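Local atomic coordinates of MccB protein (Escherichia coli, PDB entry 6OM4), a protein that adenylylates the peptide precursor MccA in microcin C7 biosynthesis, using ATP to build the phosphoramidate-linked nucleotide of this Trojan horse antibiotic. Residues A116-G122 with A206-S212; N195-H201 with W222-Y226; L249-T255 with P316-N320; G256-C260 with S344-N348. All coordinates share one frame. Residues are numbered along the deposited sequence.

Interaction 1. Residues A116-G122 with A206-S212; sequences AKVVILG and ADIWVVS. With ND7 (5'-O-[(S)-amino(hydroxy)phosphoryl]adenosine), chain M.
Two parallel strands, 117-121 and 208-211, run side by side in the Rossmann-type sheet of this ThiF/E1-like enzyme, their axes 4.7 Å apart at closest approach and 20° from parallel. Val-119 pairs with Trp-209, Ile-120 with Val-210 and Leu-121 with Val-211. Ala-206 comes first; its small CB fits 3.7 Å from Val-119 CG2. Asp-207 (chi1 m) clamps the strand entrance: its OD2 accepts from Lys-117 N (2.7 Å) and its N donates to Lys-117 O (2.9 Å). Ile-208 O then receives Val-119 N at 3.2 Å. Trp-209 (chi1 m) shares a sheet face with Val-119 and Leu-121, while NE1 bonds to Pro-204 O. Val-210 lies on the other face with Val-118 and Ile-120. Val-210 N donates to Val-119 O (2.8 Å). Val-210 O accepts from Leu-121 N (2.9 Å). The beta-branched Val-118, Val-119, Ile-120, Val-210 and Val-211 suit extended backbone. Ser-212 N reaches Leu-121 O (2.8 Å), and Ser-212 OG (chi1 p) donates to Gly-122 O (2.7 Å). Just beyond the strands' C-terminal ends, Gly-122 CA and Ser-212 O each lie 3.5 Å from ND7 O4', so the side-chain-free glycine leaves room at the pocket while apolar side chains fill the sheet.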
# COMPACT_ATOMS: atom_id res chain seq x y z
N ALA A 116 4.02 -2.85 14.73
CA ALA A 116 3.40 -1.62 14.24
C ALA A 116 1.98 -1.43 14.77
O ALA A 116 1.26 -2.38 15.09
CB ALA A 116 3.35 -1.67 12.74
N LYS A 117 1.60 -0.15 14.83
CA LYS A 117 0.26 0.31 15.14
C LYS A 117 -0.24 1.19 14.00
O LYS A 117 0.43 2.18 13.59
CB LYS A 117 0.31 1.05 16.48
CG LYS A 117 -0.99 1.65 16.99
CD LYS A 117 -0.76 2.55 18.23
CE LYS A 117 -1.95 2.50 19.16
NZ LYS A 117 -1.91 3.57 20.18
N VAL A 118 -1.43 0.87 13.48
CA VAL A 118 -2.00 1.66 12.42
C VAL A 118 -3.40 2.14 12.85
O VAL A 118 -4.18 1.36 13.38
CB VAL A 118 -2.08 0.85 11.11
CG1 VAL A 118 -2.80 1.62 10.02
CG2 VAL A 118 -0.68 0.40 10.65
N VAL A 119 -3.72 3.40 12.52
CA VAL A 119 -5.03 4.01 12.71
C VAL A 119 -5.75 3.99 11.36
O VAL A 119 -5.20 4.40 10.35
CB VAL A 119 -4.92 5.46 13.22
CG1 VAL A 119 -6.23 6.20 13.12
CG2 VAL A 119 -4.39 5.50 14.63
N ILE A 120 -6.97 3.46 11.36
CA ILE A 120 -7.88 3.58 10.22
C ILE A 120 -8.91 4.67 10.57
O ILE A 120 -9.86 4.43 11.36
CB ILE A 120 -8.57 2.24 9.93
CG1 ILE A 120 -7.56 1.08 9.88
CG2 ILE A 120 -9.41 2.32 8.67
CD1 ILE A 120 -6.72 1.06 8.64
N LEU A 121 -8.73 5.84 9.97
CA LEU A 121 -9.63 6.97 10.20
C LEU A 121 -10.67 6.96 9.07
O LEU A 121 -10.39 7.42 7.95
CB LEU A 121 -8.83 8.27 10.28
CG LEU A 121 -9.66 9.55 10.49
CD1 LEU A 121 -10.61 9.42 11.66
CD2 LEU A 121 -8.75 10.75 10.67
N GLY A 122 -11.82 6.36 9.38
CA GLY A 122 -12.87 6.12 8.41
C GLY A 122 -12.91 4.67 8.03
O GLY A 122 -11.96 4.16 7.43
N ALA A 206 0.36 6.86 16.09
CA ALA A 206 0.58 5.54 15.57
C ALA A 206 1.75 5.59 14.58
O ALA A 206 2.23 6.66 14.24
CB ALA A 206 -0.68 5.04 14.89
N ASP A 207 2.16 4.42 14.08
CA ASP A 207 3.22 4.36 13.06
C ASP A 207 2.79 5.14 11.82
O ASP A 207 3.64 5.77 11.18
CB ASP A 207 3.60 2.90 12.76
CG ASP A 207 4.32 2.26 13.94
OD1 ASP A 207 5.53 2.47 14.04
OD2 ASP A 207 3.67 1.61 14.79
N ILE A 208 1.49 5.04 11.46
CA ILE A 208 0.89 5.74 10.32
C ILE A 208 -0.63 5.79 10.52
O ILE A 208 -1.24 4.86 11.12
CB ILE A 208 1.30 5.08 8.99
CG1 ILE A 208 0.83 5.95 7.81
CG2 ILE A 208 0.80 3.63 8.91
CD1 ILE A 208 1.51 5.62 6.49
N TRP A 209 -1.23 6.90 10.08
CA TRP A 209 -2.64 7.01 9.91
C TRP A 209 -3.02 6.71 8.46
O TRP A 209 -2.50 7.34 7.51
CB TRP A 209 -3.11 8.43 10.23
CG TRP A 209 -3.01 8.83 11.67
CD1 TRP A 209 -2.49 8.16 12.73
CD2 TRP A 209 -3.50 10.08 12.18
NE1 TRP A 209 -2.65 8.91 13.89
CE2 TRP A 209 -3.22 10.11 13.56
CE3 TRP A 209 -4.14 11.17 11.58
CZ2 TRP A 209 -3.60 11.20 14.35
CZ3 TRP A 209 -4.52 12.24 12.36
CH2 TRP A 209 -4.19 12.27 13.71
N VAL A 210 -4.07 5.88 8.32
CA VAL A 210 -4.73 5.72 7.08
C VAL A 210 -5.92 6.67 7.10
O VAL A 210 -6.85 6.47 7.87
CB VAL A 210 -5.19 4.27 6.85
CG1 VAL A 210 -6.05 4.17 5.60
CG2 VAL A 210 -4.00 3.30 6.81
N VAL A 211 -5.90 7.65 6.21
CA VAL A 211 -6.90 8.69 6.19
C VAL A 211 -7.92 8.34 5.10
O VAL A 211 -7.69 8.60 3.90
CB VAL A 211 -6.29 10.09 6.00
CG1 VAL A 211 -7.36 11.15 6.06
CG2 VAL A 211 -5.20 10.34 7.03
N SER A 212 -9.00 7.71 5.55
CA SER A 212 -10.03 7.10 4.70
C SER A 212 -11.41 7.64 5.10
O SER A 212 -12.41 6.90 5.08
CB SER A 212 -9.97 5.57 4.74
OG SER A 212 -9.75 4.99 6.06
O1A ND7 M . -18.13 7.06 2.30
PA ND7 M . -16.97 6.11 2.30
O2A ND7 M . -17.20 4.72 1.71
N3A ND7 M . -15.77 6.91 1.40
O5' ND7 M . -16.36 5.85 3.74
C5' ND7 M . -16.02 7.04 4.51
C4' ND7 M . -16.05 6.59 5.99
C3' ND7 M . -17.55 6.40 6.43
O3' ND7 M . -17.77 5.20 7.06
C2' ND7 M . -17.78 7.73 7.27
O2' ND7 M . -18.70 7.47 8.40
C1' ND7 M . -16.58 8.05 7.77
O4' ND7 M . -15.50 7.54 6.67
N9 ND7 M . -16.29 9.45 7.94
C4 ND7 M . -15.80 10.02 9.07
C5 ND7 M . -15.64 11.34 8.82
N7 ND7 M . -16.01 11.57 7.54
C8 ND7 M . -16.39 10.42 7.02
N3 ND7 M . -15.49 9.50 10.28
C2 ND7 M . -15.02 10.28 11.21
N1 ND7 M . -14.88 11.59 10.99
C6 ND7 M . -15.16 12.14 9.83
N6 ND7 M . -14.99 13.56 9.63

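Interaction 2. Residues N195-H201 with W222-Y226; sequences NDYTDLH and WVNKY
Residues 197-201 form a 3-10 segment after strand 186-191, and it packs on 222-226 of alpha-helix 219-230, which follows strand 208-211 in the Rossmann-like ThiF fold. The 3-10 winding shows in i to i-3 backbone hydrogen bonds from Leu-200 N to Tyr-197 O (3.1 Å) and His-201 N to Thr-198 O (3.2 Å), the helical one in an i to i-4 bond from Tyr-226 N to Trp-222 O (2.9 Å). CA atoms approach to 5.8 Å at Tyr-197 and Trp-222. Broad aromatic rings suit this partly exposed seam, bridging the gap between backbones. Tyr-197 (chi1 t) turns its edge to the face of Trp-222 (chi1 m) in an offset edge-to-face pair, planes at 88°; Tyr-197 CB lies 4.2 Å from the centroid of the Trp-222 five-membered ring, over its face, a CH-pi contact. Leu-200 (chi1 m, chi2 t) is the buried wedge: CD1 lies 3.9 Å from Trp-222 CB, while CB stands 4.0 Å from the Tyr-226 ring centroid, again CH-pi. Tyr-226 (chi1 t) points its edge at the face of His-201 (chi1 m), planes at 76°; the nearest atoms of that T-shaped pair are His-201 ND1 and Tyr-226 CE2, separated by 3.6 Å.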
# COMPACT_ATOMS: atom_id res chain seq x y z
N ASN A 195 -15.54 16.52 13.22
CA ASN A 195 -16.32 17.61 12.60
C ASN A 195 -15.70 18.99 12.89
O ASN A 195 -16.22 20.00 12.38
CB ASN A 195 -17.79 17.56 13.04
CG ASN A 195 -18.01 17.66 14.54
OD1 ASN A 195 -17.09 17.86 15.33
ND2 ASN A 195 -19.27 17.55 14.94
N ASP A 196 -14.64 19.04 13.71
CA ASP A 196 -13.83 20.23 13.89
C ASP A 196 -12.37 19.81 13.95
O ASP A 196 -12.07 18.71 14.38
CB ASP A 196 -14.20 20.99 15.16
CG ASP A 196 -15.40 21.93 15.01
OD1 ASP A 196 -15.29 22.96 14.24
OD2 ASP A 196 -16.46 21.60 15.61
N TYR A 197 -11.48 20.73 13.60
CA TYR A 197 -10.05 20.49 13.63
C TYR A 197 -9.59 19.91 14.97
O TYR A 197 -8.74 19.00 15.02
CB TYR A 197 -9.28 21.76 13.31
CG TYR A 197 -7.80 21.58 13.46
CD1 TYR A 197 -7.16 21.80 14.67
CD2 TYR A 197 -7.03 21.18 12.38
CE1 TYR A 197 -5.80 21.62 14.80
CE2 TYR A 197 -5.67 21.04 12.49
CZ TYR A 197 -5.05 21.22 13.70
OH TYR A 197 -3.69 21.00 13.80
N THR A 198 -10.13 20.45 16.05
CA THR A 198 -9.71 20.14 17.40
C THR A 198 -10.00 18.68 17.79
O THR A 198 -9.31 18.10 18.63
CB THR A 198 -10.37 21.14 18.37
OG1 THR A 198 -9.55 21.09 19.54
CG2 THR A 198 -11.81 20.83 18.70
N ASP A 199 -10.97 18.03 17.15
CA ASP A 199 -11.25 16.63 17.41
C ASP A 199 -10.07 15.70 17.04
O ASP A 199 -10.02 14.59 17.50
CB ASP A 199 -12.52 16.20 16.68
CG ASP A 199 -13.76 16.88 17.25
OD1 ASP A 199 -13.74 17.23 18.43
OD2 ASP A 199 -14.72 17.08 16.48
N LEU A 200 -9.13 16.15 16.20
CA LEU A 200 -7.96 15.33 15.83
C LEU A 200 -7.04 15.05 17.02
O LEU A 200 -6.33 14.04 17.01
CB LEU A 200 -7.21 16.00 14.68
CG LEU A 200 -7.94 15.93 13.35
CD1 LEU A 200 -7.36 16.91 12.34
CD2 LEU A 200 -7.89 14.51 12.78
N HIS A 201 -7.14 15.87 18.08
CA HIS A 201 -6.44 15.58 19.32
C HIS A 201 -6.90 14.26 19.96
O HIS A 201 -6.18 13.75 20.82
CB HIS A 201 -6.57 16.77 20.32
CG HIS A 201 -5.92 18.01 19.83
ND1 HIS A 201 -4.55 18.14 19.75
CD2 HIS A 201 -6.43 19.16 19.34
CE1 HIS A 201 -4.25 19.31 19.22
NE2 HIS A 201 -5.38 19.96 18.98
N TRP A 222 -7.27 19.64 7.31
CA TRP A 222 -7.12 19.57 8.74
C TRP A 222 -6.11 18.49 9.13
O TRP A 222 -5.26 18.68 10.02
CB TRP A 222 -8.44 19.25 9.43
CG TRP A 222 -9.48 20.32 9.34
CD1 TRP A 222 -9.31 21.62 8.97
CD2 TRP A 222 -10.85 20.16 9.72
NE1 TRP A 222 -10.50 22.29 9.11
CE2 TRP A 222 -11.48 21.40 9.50
CE3 TRP A 222 -11.62 19.08 10.18
CZ2 TRP A 222 -12.84 21.60 9.76
CZ3 TRP A 222 -12.97 19.27 10.40
CH2 TRP A 222 -13.56 20.52 10.21
N VAL A 223 -6.32 17.29 8.55
CA VAL A 223 -5.46 16.13 8.91
C VAL A 223 -4.00 16.46 8.59
O VAL A 223 -3.11 16.21 9.35
CB VAL A 223 -5.95 14.86 8.19
CG1 VAL A 223 -4.96 13.73 8.39
CG2 VAL A 223 -7.34 14.45 8.65
N ASN A 224 -3.78 17.01 7.41
CA ASN A 224 -2.49 17.34 6.92
C ASN A 224 -1.81 18.29 7.93
O ASN A 224 -0.69 18.03 8.37
CB ASN A 224 -2.59 17.95 5.53
CG ASN A 224 -1.25 18.39 4.98
OD1 ASN A 224 -0.93 19.59 4.92
ND2 ASN A 224 -0.45 17.42 4.65
N LYS A 225 -2.49 19.39 8.28
CA LYS A 225 -1.91 20.40 9.19
C LYS A 225 -1.59 19.76 10.54
O LYS A 225 -0.46 19.93 11.06
CB LYS A 225 -2.83 21.62 9.29
CG LYS A 225 -2.56 22.54 10.49
CD LYS A 225 -3.29 23.88 10.43
CE LYS A 225 -2.79 24.79 9.32
NZ LYS A 225 -3.10 26.23 9.55
N TYR A 226 -2.55 18.99 11.09
CA TYR A 226 -2.39 18.34 12.36
C TYR A 226 -1.19 17.40 12.34
O TYR A 226 -0.40 17.40 13.29
CB TYR A 226 -3.64 17.55 12.79
CG TYR A 226 -3.50 16.86 14.12
CD1 TYR A 226 -2.96 15.60 14.21
CD2 TYR A 226 -3.83 17.50 15.30
CE1 TYR A 226 -2.79 14.96 15.43
CE2 TYR A 226 -3.70 16.87 16.53
CZ TYR A 226 -3.12 15.62 16.60
OH TYR A 226 -3.01 15.00 17.82

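Interaction 3. Residues L249-T255 with P316-N320; sequences LYVPGKT and PLSLN
Leu-249, at the end of strand 243-250, forms the apolar centre: its CG lies 3.5 Å from Leu-319 CD1 and its CD2 3.5 Å from Pro-316 CB, with Phe-309 of helix 292-311 closing over the cluster. Thr-255 CG2 is 3.8 Å from Leu-319 CG. Pro-316 opens a type I turn that ends at Leu-319, its phi of -56° suiting the rigid ring. The turn presents Ser-318 O to Leu-249 N at 3.0 Å, nearly linear, while Ser-318 OG bonds to Asp-305. In the facing loop Thr-255 (chi1 p) accepts Val-251 N on OG1 at 2.8 Å, and Gly-253 takes positive phi (76°). At the polar edge Asn-320 OD1 accepts a hydrogen bond from Gly-256 N. This joins a sheet strand's exit to the loop entering neighbouring strand 321-326: Leu-249, buried, packs on Leu-319 and Pro-316, while one water bridges Leu-249 O (3.0 Å) and Asn-320 N (2.8 Å), themselves 4.3 Å apart, and another ties Lys-254 O (2.8 Å) to Asn-320 ND2 (2.8 Å).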
# COMPACT_ATOMS: atom_id res chain seq x y z
N LEU A 249 1.69 9.86 0.66
CA LEU A 249 2.20 9.28 1.89
C LEU A 249 3.13 10.33 2.50
O LEU A 249 4.18 10.59 1.95
CB LEU A 249 2.90 7.95 1.58
CG LEU A 249 3.78 7.30 2.64
CD1 LEU A 249 3.32 7.53 4.05
CD2 LEU A 249 3.96 5.81 2.39
N TYR A 250 2.63 11.00 3.55
CA TYR A 250 3.31 12.10 4.21
C TYR A 250 4.22 11.50 5.28
O TYR A 250 3.74 10.81 6.20
CB TYR A 250 2.33 13.07 4.88
CG TYR A 250 3.04 14.04 5.80
CD1 TYR A 250 3.94 14.94 5.27
CD2 TYR A 250 2.91 13.96 7.18
CE1 TYR A 250 4.66 15.79 6.09
CE2 TYR A 250 3.58 14.85 8.01
CZ TYR A 250 4.50 15.74 7.46
OH TYR A 250 5.21 16.59 8.26
N VAL A 251 5.52 11.81 5.19
CA VAL A 251 6.50 11.39 6.20
C VAL A 251 7.18 12.65 6.73
O VAL A 251 7.82 13.33 5.94
CB VAL A 251 7.52 10.41 5.62
CG1 VAL A 251 8.42 9.90 6.74
CG2 VAL A 251 6.84 9.26 4.91
N PRO A 252 7.05 12.97 8.04
CA PRO A 252 7.64 14.17 8.63
C PRO A 252 9.10 14.40 8.22
O PRO A 252 9.93 13.49 8.34
CB PRO A 252 7.57 13.87 10.12
CG PRO A 252 6.26 13.16 10.24
CD PRO A 252 6.25 12.23 9.05
N GLY A 253 9.36 15.59 7.68
CA GLY A 253 10.69 16.05 7.36
C GLY A 253 11.29 15.45 6.11
O GLY A 253 12.42 15.75 5.80
N LYS A 254 10.53 14.64 5.36
CA LYS A 254 11.04 13.81 4.26
C LYS A 254 10.25 14.05 2.97
O LYS A 254 10.81 14.29 1.91
CB LYS A 254 10.97 12.33 4.68
CG LYS A 254 11.37 11.31 3.63
CD LYS A 254 11.47 9.91 4.21
CE LYS A 254 10.87 8.82 3.35
NZ LYS A 254 11.76 8.46 2.22
N THR A 255 8.92 13.91 3.03
CA THR A 255 8.16 14.12 1.84
C THR A 255 7.42 15.45 1.90
O THR A 255 7.36 16.10 2.94
CB THR A 255 7.11 13.01 1.64
OG1 THR A 255 6.21 13.09 2.74
CG2 THR A 255 7.72 11.64 1.52
N PRO A 316 7.56 2.86 -0.87
CA PRO A 316 6.15 3.14 -1.20
C PRO A 316 6.05 3.98 -2.49
O PRO A 316 6.81 4.92 -2.69
CB PRO A 316 5.63 3.90 0.02
CG PRO A 316 6.59 3.61 1.12
CD PRO A 316 7.93 3.35 0.47
N LEU A 317 5.04 3.70 -3.32
CA LEU A 317 4.86 4.43 -4.56
C LEU A 317 4.45 5.89 -4.32
O LEU A 317 4.81 6.76 -5.15
CB LEU A 317 3.78 3.73 -5.38
CG LEU A 317 4.21 2.80 -6.50
CD1 LEU A 317 5.57 2.17 -6.30
CD2 LEU A 317 3.14 1.76 -6.79
N SER A 318 3.71 6.18 -3.22
CA SER A 318 3.06 7.47 -3.07
C SER A 318 3.87 8.47 -2.24
O SER A 318 3.35 9.50 -1.87
CB SER A 318 1.65 7.34 -2.58
OG SER A 318 1.59 6.87 -1.25
N LEU A 319 5.15 8.18 -1.95
CA LEU A 319 6.01 9.25 -1.41
C LEU A 319 6.00 10.42 -2.41
O LEU A 319 6.35 10.24 -3.59
CB LEU A 319 7.44 8.74 -1.26
CG LEU A 319 7.93 8.14 0.05
CD1 LEU A 319 6.88 7.68 1.01
CD2 LEU A 319 8.94 7.05 -0.21
N ASN A 320 5.63 11.62 -1.95
CA ASN A 320 5.74 12.85 -2.77
C ASN A 320 4.79 12.83 -3.96
O ASN A 320 5.00 13.57 -4.93
CB ASN A 320 7.18 13.06 -3.28
CG ASN A 320 8.17 13.23 -2.15
OD1 ASN A 320 7.99 14.14 -1.34
ND2 ASN A 320 9.17 12.35 -2.09
O HOH W 1 4.17 12.91 0.10
O HOH W 2 11.29 12.69 -0.34

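Interaction 4. Residues G256-C260 with S344-N348; sequences GCYEC and SVCGN. With ZN (zinc ion), chain E.
Cys-346 swings its sulphur in against those of Cys-257 and Cys-260, SG to SG 3.8 Å and 3.3 Å respectively, because all three bind one zinc ion. The metal distances are 2.2 Å to Cys-257 SG, 2.3 Å to Cys-260 SG and 2.4 Å to Cys-346 SG; Cys-343 supplies the fourth ligand. A type I turn from Cys-257 to Cys-260, with Cys-260 N on Cys-257 O at 3.3 Å, sets the first pair. Chi1 is p in Cys-257 and Cys-346 and m in Cys-260. Backbone amides support the thiolates: Cys-257 N donates to Cys-260 SG (3.3 Å) and Glu-259 N to Cys-257 SG (3.4 Å). Val-345 shields the site, its CB 4.2 Å from Cys-257 SG. At the rim, a water joins Glu-259 O (3.2 Å) to Ser-344 N (3.0 Å), while the Glu-259 carboxylate bonds to Asn-221. Cysteine suits each ligand position, since soft thiolates hold zinc tightly; the result is the paired CxxC, four-cysteine zinc site found in many E1-like enzymes.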
# COMPACT_ATOMS: atom_id res chain seq x y z
N GLY A 256 6.85 15.84 0.75
CA GLY A 256 5.92 16.95 0.72
C GLY A 256 4.66 16.64 1.50
O GLY A 256 4.35 15.47 1.78
N CYS A 257 3.93 17.71 1.88
CA CYS A 257 2.62 17.56 2.47
C CYS A 257 1.56 17.87 1.39
O CYS A 257 1.90 18.20 0.26
CB CYS A 257 2.47 18.44 3.72
SG CYS A 257 2.08 20.16 3.36
N TYR A 258 0.29 17.71 1.75
CA TYR A 258 -0.83 17.92 0.84
C TYR A 258 -0.86 19.33 0.23
O TYR A 258 -1.36 19.49 -0.88
CB TYR A 258 -2.13 17.63 1.59
CG TYR A 258 -3.34 17.42 0.71
CD1 TYR A 258 -3.58 16.22 0.06
CD2 TYR A 258 -4.29 18.41 0.59
CE1 TYR A 258 -4.71 16.02 -0.71
CE2 TYR A 258 -5.44 18.23 -0.17
CZ TYR A 258 -5.66 17.01 -0.79
OH TYR A 258 -6.81 16.86 -1.52
N GLU A 259 -0.26 20.31 0.91
CA GLU A 259 -0.35 21.75 0.47
C GLU A 259 0.96 22.26 -0.15
O GLU A 259 1.01 23.37 -0.66
CB GLU A 259 -0.83 22.58 1.66
CG GLU A 259 -2.22 22.13 2.06
CD GLU A 259 -3.16 23.13 2.67
OE1 GLU A 259 -2.91 24.36 2.56
OE2 GLU A 259 -4.11 22.66 3.30
N CYS A 260 2.00 21.43 -0.19
CA CYS A 260 3.29 21.91 -0.70
C CYS A 260 3.14 22.44 -2.12
O CYS A 260 3.61 23.55 -2.44
CB CYS A 260 4.35 20.82 -0.71
SG CYS A 260 5.21 20.61 0.88
N SER A 344 3.52 26.93 3.23
CA SER A 344 3.04 27.66 4.40
C SER A 344 2.74 26.71 5.57
O SER A 344 2.66 27.14 6.71
CB SER A 344 1.85 28.51 4.07
OG SER A 344 0.76 27.67 3.70
N VAL A 345 2.56 25.41 5.28
CA VAL A 345 2.27 24.45 6.34
C VAL A 345 3.56 23.81 6.89
O VAL A 345 3.77 23.83 8.07
CB VAL A 345 1.26 23.38 5.87
CG1 VAL A 345 0.96 22.38 6.98
CG2 VAL A 345 -0.03 24.04 5.41
N CYS A 346 4.38 23.21 6.02
CA CYS A 346 5.42 22.32 6.48
C CYS A 346 6.83 22.88 6.19
O CYS A 346 7.80 22.29 6.59
CB CYS A 346 5.22 20.93 5.86
SG CYS A 346 5.78 20.79 4.13
N GLY A 347 6.95 24.02 5.53
CA GLY A 347 8.25 24.58 5.20
C GLY A 347 9.20 24.58 6.40
O GLY A 347 8.80 24.91 7.51
N ASN A 348 10.46 24.20 6.13
CA ASN A 348 11.61 24.05 7.09
C ASN A 348 11.15 23.73 8.51
O ASN A 348 11.97 23.70 9.45
CB ASN A 348 12.54 25.26 7.01
CG ASN A 348 13.28 25.30 5.69
OD1 ASN A 348 14.12 24.43 5.41
ND2 ASN A 348 12.95 26.28 4.86
ZN ZN E . 3.95 21.24 2.71
O HOH W 3 1.71 26.02 0.96

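From the N terminus, the chain leaves strand 117-121 at the nucleotide site and, after strands 141-146 and 186-191, comes back as 208-211 beside it, closing interaction 1. Interaction 2 opens at 195-201, inside that loop, and closes on helix 219-230 beyond it, so the two cross; Trp-209 packs on Tyr-226 and Leu-200, tying helix to sheet. Further on, interactions 3 and 4 also cross: 249-255 runs directly into 256-260, and their partners 316-320 and 344-348 follow in that order. Interaction 3 meets interaction 1 through Ile-208 and Leu-249, whereas interaction 4 touches interaction 2 at Asn-224, linking the zinc site near the C terminus with helix 219-230.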